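Local coordinates for In2-1 family protein, glutathione transferase lambda3 (Populus trichocarpa, PDB 4PQI) that binds glutathione and, as a monomeric plant glutathione transferase of the Lambda class, probably works as a thiol transferase, at residues V186-I191 with T224-K229; A6-V11 with I218-Q223; L19-E24 with L67-A72. All blocks are in the same frame, centred on the assembly; numbering follows the deposited sequence.

Contact 1 (V186-I191 with T224-K229); sequences VERLNI and TKTDPK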
loop_
_atom_site.group_PDB
_atom_site.type_symbol
_atom_site.label_atom_id
_atom_site.label_comp_id
_atom_site.label_asym_id
_atom_site.label_seq_id
_atom_site.Cartn_x
_atom_site.Cartn_y
_atom_site.Cartn_z
ATOM N N VAL A 186 3.627 -7.431 0.391
ATOM C CA VAL A 186 3.420 -8.870 0.309
ATOM C C VAL A 186 3.119 -9.276 -1.134
ATOM O O VAL A 186 3.663 -10.266 -1.618
ATOM C CB VAL A 186 2.308 -9.357 1.272
ATOM C CG1 VAL A 186 1.956 -10.848 0.990
ATOM C CG2 VAL A 186 2.731 -9.162 2.721
ATOM N N GLU A 187 2.276 -8.494 -1.815
ATOM C CA GLU A 187 1.973 -8.678 -3.243
ATOM C C GLU A 187 3.249 -8.822 -4.080
ATOM O O GLU A 187 3.431 -9.807 -4.813
ATOM C CB GLU A 187 1.132 -7.489 -3.761
ATOM C CG GLU A 187 1.026 -7.347 -5.295
ATOM C CD GLU A 187 0.358 -6.026 -5.761
ATOM O OE1 GLU A 187 -0.316 -5.335 -4.948
ATOM O OE2 GLU A 187 0.509 -5.687 -6.961
ATOM N N ARG A 188 4.136 -7.842 -3.967
ATOM C CA ARG A 188 5.351 -7.822 -4.775
ATOM C C ARG A 188 6.344 -8.895 -4.329
ATOM O O ARG A 188 6.942 -9.570 -5.153
ATOM C CB ARG A 188 5.993 -6.436 -4.729
ATOM C CG ARG A 188 5.156 -5.383 -5.411
ATOM C CD ARG A 188 5.565 -3.984 -4.988
ATOM N NE ARG A 188 4.894 -2.969 -5.793
ATOM C CZ ARG A 188 3.609 -2.655 -5.666
ATOM N NH1 ARG A 188 2.859 -3.285 -4.769
ATOM N NH2 ARG A 188 3.072 -1.717 -6.438
ATOM N N LEU A 189 6.504 -9.051 -3.020
ATOM C CA LEU A 189 7.412 -10.055 -2.478
ATOM C C LEU A 189 6.998 -11.466 -2.897
ATOM O O LEU A 189 7.842 -12.286 -3.261
ATOM C CB LEU A 189 7.519 -9.934 -0.952
ATOM C CG LEU A 189 8.273 -8.681 -0.471
ATOM C CD1 LEU A 189 8.145 -8.531 1.041
ATOM C CD2 LEU A 189 9.744 -8.694 -0.891
ATOM N N ASN A 190 5.694 -11.731 -2.859
ATOM C CA ASN A 190 5.158 -13.027 -3.227
ATOM C C ASN A 190 5.571 -13.375 -4.658
ATOM O O ASN A 190 6.089 -14.467 -4.926
ATOM C CB ASN A 190 3.634 -13.023 -3.092
ATOM C CG ASN A 190 3.039 -14.409 -3.165
ATOM O OD1 ASN A 190 3.763 -15.408 -3.208
ATOM N ND2 ASN A 190 1.714 -14.484 -3.159
ATOM N N ILE A 191 5.364 -12.434 -5.574
ATOM C CA ILE A 191 5.724 -12.650 -6.978
ATOM C C ILE A 191 7.230 -12.809 -7.173
ATOM O O ILE A 191 7.684 -13.719 -7.889
ATOM C CB ILE A 191 5.231 -11.495 -7.867
ATOM C CG1 ILE A 191 3.721 -11.318 -7.734
ATOM C CG2 ILE A 191 5.588 -11.742 -9.321
ATOM C CD1 ILE A 191 3.219 -10.016 -8.342
ATOM N N THR A 224 -5.715 -1.558 -8.082
ATOM C CA THR A 224 -4.442 -0.856 -7.890
ATOM C C THR A 224 -3.216 -1.736 -8.138
ATOM O O THR A 224 -2.075 -1.263 -8.073
ATOM C CB THR A 224 -4.322 -0.321 -6.458
ATOM O OG1 THR A 224 -4.152 -1.424 -5.574
ATOM C CG2 THR A 224 -5.570 0.457 -6.073
ATOM N N LYS A 225 -3.458 -3.013 -8.429
ATOM C CA LYS A 225 -2.378 -3.989 -8.580
ATOM C C LYS A 225 -1.437 -3.719 -9.760
ATOM O O LYS A 225 -1.866 -3.332 -10.846
ATOM C CB LYS A 225 -2.937 -5.418 -8.645
ATOM C CG LYS A 225 -3.376 -5.929 -7.278
ATOM C CD LYS A 225 -3.936 -7.347 -7.328
ATOM C CE LYS A 225 -2.833 -8.381 -7.303
ATOM N NZ LYS A 225 -3.390 -9.749 -7.155
ATOM N N THR A 226 -0.151 -3.964 -9.520
ATOM C CA THR A 226 0.925 -3.662 -10.456
ATOM C C THR A 226 1.178 -4.826 -11.424
ATOM O O THR A 226 0.776 -5.963 -11.164
ATOM C CB THR A 226 2.224 -3.300 -9.673
ATOM O OG1 THR A 226 3.141 -2.598 -10.523
ATOM C CG2 THR A 226 2.889 -4.548 -9.092
ATOM N N ASP A 227 1.837 -4.533 -12.541
ATOM C CA ASP A 227 2.159 -5.542 -13.553
ATOM C C ASP A 227 3.225 -6.515 -13.037
ATOM O O ASP A 227 4.360 -6.104 -12.764
ATOM C CB ASP A 227 2.660 -4.844 -14.819
ATOM C CG ASP A 227 2.702 -5.762 -16.025
ATOM O OD1 ASP A 227 2.314 -5.295 -17.119
ATOM O OD2 ASP A 227 3.124 -6.934 -15.890
ATOM N N PRO A 228 2.863 -7.805 -12.903
ATOM C CA PRO A 228 3.754 -8.840 -12.361
ATOM C C PRO A 228 5.073 -8.919 -13.101
ATOM O O PRO A 228 6.119 -8.950 -12.458
ATOM C CB PRO A 228 2.964 -10.131 -12.586
ATOM C CG PRO A 228 1.557 -9.705 -12.549
ATOM C CD PRO A 228 1.525 -8.346 -13.198
ATOM N N LYS A 229 5.021 -8.958 -14.431
ATOM C CA LYS A 229 6.227 -9.075 -15.238
ATOM C C LYS A 229 7.149 -7.874 -15.049
ATOM O O LYS A 229 8.352 -8.032 -14.850
ATOM C CB LYS A 229 5.870 -9.254 -16.718
ATOM C CG LYS A 229 5.109 -10.536 -17.016
ATOM C CD LYS A 229 5.959 -11.771 -16.730
ATOM C CE LYS A 229 5.184 -13.055 -16.996
ATOM N NZ LYS A 229 6.039 -14.278 -16.928
HETATM O O HOH W 1 0.413 -7.657 -9.039
HETATM O O HOH W 2 0.685 -0.610 -7.688
#
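Two donors grip Glu187 OE2: the backbone N of Thr226 at 3.2 Å, in a nearly straight bond (168°) on the syn lone pair, and a water that also donates to Thr226 O. The acceptor belongs to helix 177-197 of the all-helical C-terminal domain of the GST fold, and the donor to the loop leading into helix 228-239. Glu187 reaches across with CG anti to the backbone N (chi1 165°) and an extended chain, while its other oxygen, OE1, is held by Tyr221 and Gln45. The buried carboxylate is thus bonded at both oxygens, and Arg188 NH1, in a long salt bridge 3.8 Å from OE1, would probably favour its ionised form. Lys225 runs obliquely past the carboxylate with its aliphatic part, its CG lying 3.9 Å from Glu187 OE1, and carries its NZ on to Asn216.

Thr226 turns its methyl inward: OG1 stands anti to the backbone N, and CG2 packs against both charged neighbours. This methyl sits 3.8 Å above one face of the Arg188 guanidinium, offset toward the rim. In the plane of that group, NH2 donates to a second water, which in turn donates to Thr224 O; NH2 also bonds Thr40 O, and NH1 bonds Gln45. Further along, Asp227 caps helix 228-239 through a weak bond from Lys229 N to OD2, and apolar packing closes the contact, Ile191 CD1 meeting Pro228 CB at 4.3 Å.

Contact 2 (A6-V11 with I218-Q223); sequences ALDKSV and IEAYKQ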
loop_
_atom_site.group_PDB
_atom_site.type_symbol
_atom_site.label_atom_id
_atom_site.label_comp_id
_atom_site.label_asym_id
_atom_site.label_seq_id
_atom_site.Cartn_x
_atom_site.Cartn_y
_atom_site.Cartn_z
ATOM N N ALA A 6 -18.539 -6.054 0.347
ATOM C CA ALA A 6 -19.821 -5.375 0.488
ATOM C C ALA A 6 -19.642 -3.939 0.993
ATOM O O ALA A 6 -20.393 -3.038 0.615
ATOM C CB ALA A 6 -20.739 -6.160 1.418
ATOM N N LEU A 7 -18.629 -3.734 1.835
ATOM C CA LEU A 7 -18.409 -2.453 2.503
ATOM C C LEU A 7 -17.636 -1.467 1.613
ATOM O O LEU A 7 -17.659 -0.257 1.843
ATOM C CB LEU A 7 -17.676 -2.692 3.829
ATOM C CG LEU A 7 -17.788 -1.665 4.958
ATOM C CD1 LEU A 7 -19.248 -1.307 5.239
ATOM C CD2 LEU A 7 -17.120 -2.218 6.209
ATOM N N ASP A 8 -16.976 -2.009 0.591
ATOM C CA ASP A 8 -16.145 -1.267 -0.364
ATOM C C ASP A 8 -16.952 -0.222 -1.147
ATOM O O ASP A 8 -17.964 -0.544 -1.748
ATOM C CB ASP A 8 -15.532 -2.289 -1.328
ATOM C CG ASP A 8 -14.461 -1.711 -2.220
ATOM O OD1 ASP A 8 -14.222 -0.484 -2.204
ATOM O OD2 ASP A 8 -13.846 -2.511 -2.955
ATOM N N LYS A 9 -16.499 1.026 -1.153
ATOM C CA LYS A 9 -17.239 2.080 -1.847
ATOM C C LYS A 9 -16.588 2.496 -3.165
ATOM O O LYS A 9 -16.985 3.487 -3.776
ATOM C CB LYS A 9 -17.454 3.296 -0.938
ATOM C CG LYS A 9 -18.645 3.165 0.015
ATOM C CD LYS A 9 -19.954 3.252 -0.730
ATOM C CE LYS A 9 -21.143 3.062 0.196
ATOM N NZ LYS A 9 -22.429 3.095 -0.559
ATOM N N SER A 10 -15.604 1.721 -3.608
ATOM C CA SER A 10 -14.861 2.039 -4.827
ATOM C C SER A 10 -15.688 1.773 -6.068
ATOM O O SER A 10 -16.577 0.927 -6.069
ATOM C CB SER A 10 -13.568 1.220 -4.912
ATOM O OG SER A 10 -13.871 -0.149 -5.147
ATOM N N VAL A 11 -15.374 2.502 -7.131
ATOM C CA VAL A 11 -15.939 2.235 -8.447
ATOM C C VAL A 11 -14.794 2.063 -9.457
ATOM O O VAL A 11 -13.673 2.524 -9.209
ATOM C CB VAL A 11 -16.880 3.377 -8.887
ATOM C CG1 VAL A 11 -18.120 3.418 -7.994
ATOM C CG2 VAL A 11 -16.151 4.721 -8.869
ATOM N N ILE A 218 -11.260 -7.891 -2.733
ATOM C CA ILE A 218 -11.708 -6.521 -2.575
ATOM C C ILE A 218 -11.373 -5.664 -3.795
ATOM O O ILE A 218 -10.205 -5.466 -4.125
ATOM C CB ILE A 218 -11.115 -5.911 -1.290
ATOM C CG1 ILE A 218 -11.458 -6.799 -0.085
ATOM C CG2 ILE A 218 -11.598 -4.474 -1.097
ATOM C CD1 ILE A 218 -10.727 -6.419 1.174
ATOM N N GLU A 219 -12.412 -5.159 -4.454
ATOM C CA GLU A 219 -12.268 -4.360 -5.670
ATOM C C GLU A 219 -11.346 -3.152 -5.485
ATOM O O GLU A 219 -10.559 -2.828 -6.374
ATOM C CB GLU A 219 -13.636 -3.883 -6.161
ATOM C CG GLU A 219 -14.565 -5.001 -6.603
ATOM C CD GLU A 219 -13.992 -5.805 -7.755
ATOM O OE1 GLU A 219 -13.196 -5.242 -8.540
ATOM O OE2 GLU A 219 -14.327 -7.004 -7.871
ATOM N N ALA A 220 -11.450 -2.493 -4.337
ATOM C CA ALA A 220 -10.625 -1.322 -4.059
ATOM C C ALA A 220 -9.143 -1.663 -4.224
ATOM O O ALA A 220 -8.369 -0.867 -4.755
ATOM C CB ALA A 220 -10.901 -0.805 -2.659
ATOM N N TYR A 221 -8.761 -2.858 -3.780
ATOM C CA TYR A 221 -7.384 -3.309 -3.929
ATOM C C TYR A 221 -7.047 -3.763 -5.350
ATOM O O TYR A 221 -6.015 -3.366 -5.879
ATOM C CB TYR A 221 -7.056 -4.428 -2.942
ATOM C CG TYR A 221 -5.724 -5.110 -3.211
ATOM C CD1 TYR A 221 -4.532 -4.392 -3.183
ATOM C CD2 TYR A 221 -5.662 -6.471 -3.488
ATOM C CE1 TYR A 221 -3.313 -5.012 -3.419
ATOM C CE2 TYR A 221 -4.460 -7.095 -3.734
ATOM C CZ TYR A 221 -3.285 -6.359 -3.693
ATOM O OH TYR A 221 -2.086 -6.988 -3.937
ATOM N N LYS A 222 -7.903 -4.600 -5.950
ATOM C CA LYS A 222 -7.615 -5.198 -7.253
ATOM C C LYS A 222 -7.315 -4.146 -8.309
ATOM O O LYS A 222 -6.399 -4.318 -9.114
ATOM C CB LYS A 222 -8.767 -6.101 -7.719
ATOM C CG LYS A 222 -8.884 -7.406 -6.945
ATOM C CD LYS A 222 -9.870 -8.366 -7.609
ATOM C CE LYS A 222 -11.280 -7.830 -7.536
ATOM N NZ LYS A 222 -12.293 -8.803 -8.031
ATOM N N GLN A 223 -8.088 -3.057 -8.281
ATOM C CA GLN A 223 -7.905 -1.899 -9.152
ATOM C C GLN A 223 -6.503 -1.275 -9.121
ATOM O O GLN A 223 -6.150 -0.533 -10.029
ATOM C CB GLN A 223 -8.932 -0.813 -8.795
ATOM C CG GLN A 223 -10.364 -1.213 -9.038
ATOM C CD GLN A 223 -11.343 -0.106 -8.729
ATOM O OE1 GLN A 223 -10.956 1.052 -8.549
ATOM N NE2 GLN A 223 -12.629 -0.454 -8.665
HETATM O O HOH W 3 -14.808 -5.213 -3.192
#
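Hydrogen bonding centres on Asp8, whose side chain forms an Asx turn and also serves the start of the short helix 219-222. OD1 works locally, accepting from Ser10 N and Ser10 OG, each at 3.0 Å and each from above the carboxylate plane. OD2 works across the contact, taking Ala220 N at 2.8 Å on its syn lone pair with a bent angle of 143°. Ile218, at the N-cap position of that helix, has no side-chain acceptor to offer, and an oxygen from the N-terminal segment meets the first turn instead.

One water completes this arrangement, donating to Asp8 OD2 and accepting from Glu219 N. The negative carboxylate at a helix start is probably favoured by the N-H groups and dipole there. An alanine in place of Asp8 would remove both oxygens and would probably loosen the turn to Ser10 as well as the join to Ala220 N.

Close packing surrounds these bonds. Ala220 CB lies 3.4 Å from Asp8 OD1, and Ile218 CG2 comes to 3.5 Å from Asp8 OD2. Helix 42-54 also adjoins the N-terminal segment: its Phe53 touches Asp8 and is joined to Lys9 by backbone hydrogen bonding.

Among the charges, Glu219 bends at chi2 and turns its carboxylate away from Asp8, into a salt bridge within its own helix, where Lys222 NZ meets OE2 at 2.7 Å.

Contact 3 (L19-E24 with L67-A72); sequences LDATAE and LQNRPA. With GSH (glutathione), chain B.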
loop_
_atom_site.group_PDB
_atom_site.type_symbol
_atom_site.label_atom_id
_atom_site.label_comp_id
_atom_site.label_asym_id
_atom_site.label_seq_id
_atom_site.Cartn_x
_atom_site.Cartn_y
_atom_site.Cartn_z
ATOM N N LEU A 19 2.584 11.605 -15.783
ATOM C CA LEU A 19 3.181 12.839 -16.294
ATOM C C LEU A 19 4.701 12.736 -16.369
ATOM O O LEU A 19 5.352 12.420 -15.366
ATOM C CB LEU A 19 2.832 13.992 -15.356
ATOM C CG LEU A 19 1.350 14.263 -15.098
ATOM C CD1 LEU A 19 1.183 15.415 -14.085
ATOM C CD2 LEU A 19 0.645 14.573 -16.381
ATOM N N ASP A 20 5.269 13.045 -17.532
ATOM C CA ASP A 20 6.720 13.024 -17.689
ATOM C C ASP A 20 7.363 14.368 -17.362
ATOM O O ASP A 20 6.688 15.307 -16.928
ATOM C CB ASP A 20 7.113 12.591 -19.103
ATOM C CG ASP A 20 6.653 13.570 -20.177
ATOM O OD1 ASP A 20 6.512 14.779 -19.901
ATOM O OD2 ASP A 20 6.435 13.127 -21.323
ATOM N N ALA A 21 8.665 14.462 -17.619
ATOM C CA ALA A 21 9.450 15.621 -17.215
ATOM C C ALA A 21 8.959 16.931 -17.812
ATOM O O ALA A 21 9.167 17.976 -17.221
ATOM C CB ALA A 21 10.924 15.415 -17.528
ATOM N N THR A 22 8.339 16.870 -18.993
ATOM C CA THR A 22 7.876 18.069 -19.682
ATOM C C THR A 22 6.400 18.406 -19.409
ATOM O O THR A 22 5.883 19.386 -19.956
ATOM C CB THR A 22 8.071 17.963 -21.210
ATOM O OG1 THR A 22 7.238 16.923 -21.723
ATOM C CG2 THR A 22 9.529 17.676 -21.570
ATOM N N ALA A 23 5.718 17.596 -18.598
ATOM C CA ALA A 23 4.283 17.816 -18.338
ATOM C C ALA A 23 3.965 19.121 -17.589
ATOM O O ALA A 23 4.739 19.592 -16.747
ATOM C CB ALA A 23 3.678 16.634 -17.596
ATOM N N GLU A 24 2.803 19.686 -17.896
ATOM C CA GLU A 24 2.341 20.878 -17.209
ATOM C C GLU A 24 2.044 20.531 -15.767
ATOM O O GLU A 24 1.665 19.400 -15.438
ATOM C CB GLU A 24 1.072 21.432 -17.850
ATOM C CG GLU A 24 1.255 21.873 -19.281
ATOM C CD GLU A 24 1.726 23.300 -19.360
ATOM O OE1 GLU A 24 2.950 23.516 -19.507
ATOM O OE2 GLU A 24 0.870 24.206 -19.257
ATOM N N LEU A 67 8.561 8.473 -12.105
ATOM C CA LEU A 67 9.645 8.816 -11.173
ATOM C C LEU A 67 11.035 8.817 -11.811
ATOM O O LEU A 67 11.880 9.633 -11.448
ATOM C CB LEU A 67 9.624 7.915 -9.936
ATOM C CG LEU A 67 8.443 8.097 -8.973
ATOM C CD1 LEU A 67 8.589 7.170 -7.779
ATOM C CD2 LEU A 67 8.318 9.539 -8.523
ATOM N N GLN A 68 11.270 7.919 -12.770
ATOM C CA GLN A 68 12.551 7.884 -13.490
ATOM C C GLN A 68 12.790 9.101 -14.391
ATOM O O GLN A 68 13.909 9.319 -14.876
ATOM C CB GLN A 68 12.683 6.594 -14.301
ATOM C CG GLN A 68 13.273 5.458 -13.498
ATOM C CD GLN A 68 14.507 5.899 -12.728
ATOM O OE1 GLN A 68 15.494 6.354 -13.318
ATOM N NE2 GLN A 68 14.450 5.788 -11.404
ATOM N N ASN A 69 11.741 9.892 -14.604
ATOM C CA ASN A 69 11.805 11.057 -15.490
ATOM C C ASN A 69 10.723 12.053 -15.064
ATOM O O ASN A 69 9.780 12.334 -15.806
ATOM C CB ASN A 69 11.598 10.613 -16.945
ATOM C CG ASN A 69 11.667 11.764 -17.931
ATOM O OD1 ASN A 69 12.534 12.630 -17.835
ATOM N ND2 ASN A 69 10.737 11.784 -18.878
ATOM N N ARG A 70 10.846 12.566 -13.844
ATOM C CA ARG A 70 9.747 13.300 -13.239
ATOM C C ARG A 70 9.852 14.793 -13.508
ATOM O O ARG A 70 10.948 15.313 -13.688
ATOM C CB ARG A 70 9.674 13.008 -11.728
ATOM C CG ARG A 70 10.620 13.804 -10.845
ATOM C CD ARG A 70 10.675 13.187 -9.442
ATOM N NE ARG A 70 11.350 11.890 -9.467
ATOM C CZ ARG A 70 11.862 11.274 -8.403
ATOM N NH1 ARG A 70 11.791 11.833 -7.207
ATOM N NH2 ARG A 70 12.472 10.096 -8.539
ATOM N N PRO A 71 8.707 15.489 -13.550
ATOM C CA PRO A 71 8.777 16.943 -13.731
ATOM C C PRO A 71 9.520 17.580 -12.564
ATOM O O PRO A 71 9.280 17.225 -11.397
ATOM C CB PRO A 71 7.313 17.382 -13.712
ATOM C CG PRO A 71 6.503 16.138 -13.854
ATOM C CD PRO A 71 7.334 15.014 -13.332
ATOM N N ALA A 72 10.450 18.467 -12.898
ATOM C CA ALA A 72 11.226 19.214 -11.929
ATOM C C ALA A 72 10.334 20.032 -10.989
ATOM O O ALA A 72 10.729 20.307 -9.852
ATOM C CB ALA A 72 12.229 20.142 -12.658
HETATM N N1 GSH B . 8.572 6.460 3.760
HETATM C CA1 GSH B . 7.937 6.938 2.541
HETATM C C1 GSH B . 6.457 6.651 2.583
HETATM O O11 GSH B . 5.616 7.438 2.095
HETATM O O12 GSH B . 6.037 5.617 3.135
HETATM C CB1 GSH B . 8.603 6.272 1.338
HETATM C CG1 GSH B . 7.929 6.616 0.014
HETATM C CD1 GSH B . 8.877 6.255 -1.111
HETATM O OE1 GSH B . 10.185 5.847 -0.821
HETATM N N2 GSH B . 8.460 6.313 -2.373
HETATM C CA2 GSH B . 9.406 5.992 -3.431
HETATM C C2 GSH B . 9.954 7.238 -4.067
HETATM O O2 GSH B . 9.159 8.389 -4.181
HETATM C CB2 GSH B . 8.733 5.128 -4.493
HETATM S SG2 GSH B . 8.742 3.376 -4.052
HETATM N N3 GSH B . 11.194 7.198 -4.524
HETATM C CA3 GSH B . 11.639 8.145 -5.528
HETATM C C3 GSH B . 12.807 8.940 -5.001
HETATM O O31 GSH B . 13.319 9.856 -5.692
HETATM O O32 GSH B . 13.269 8.686 -3.860
HETATM O O HOH W 4 11.223 18.921 -15.529
#
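Packing is tight where the turn of 19-24 presses on Pro71, and looser around a bridging water on the neighbouring side. Asp20 to Ala23 forms a type I beta turn, overlaid by an Asx turn in which Asp20 OD1 accepts from both N and OG1 of Thr22. The turn lays its backbone against the buried proline ring, with Asp20 O only 3.2 Å from Pro71 CG. Asn69 adds its amide alongside, OD1 standing 3.2 Å from Ala21 CB. No direct hydrogen bond joins 19-24 to 67-72, although Leu19 is backbone-bonded to the neighbouring Ile66. On the looser side a water spans them instead, donating to Ala21 O and accepting from Ala72 N, each at 2.8 Å.

Leu67 and Arg70 belong to the glutathione pocket of the thioredoxin-like domain. Arg70, bent at chi3, grips Leu67 O side-on with NE and NH2 in its own plane, while Leu67 CD2 covers a guanidinium face 3.9 Å from its plane. NH1 and NH2 both reach glutathione O31, at 2.9 and 3.0 Å, and NH1 also bonds Asn82. Held flat and fixed in rotation, the cationic group probably neutralises the glycyl carboxylate of glutathione.

Contacts 1 and 2 are directly joined, although their centres lie 18 Å apart: Tyr221, on the helix of contact 2, places its OH 2.6 Å from Glu187 OE1 of contact 1, a probable hydrogen bond. Chain continuity reinforces this, since 218-223 runs straight into 224-229. Contact 3 stands apart, its centre about 24 Å from that of contact 1 and about 30 Å from that of contact 2, and it lies nested within the loop that contact 2 closes. Glutathione relates contacts 1 and 3: contact 3 binds it through Arg70, whereas the Arg188 side chain of contact 1 comes within about 8 Å of it and touches Pro42 of the pocket.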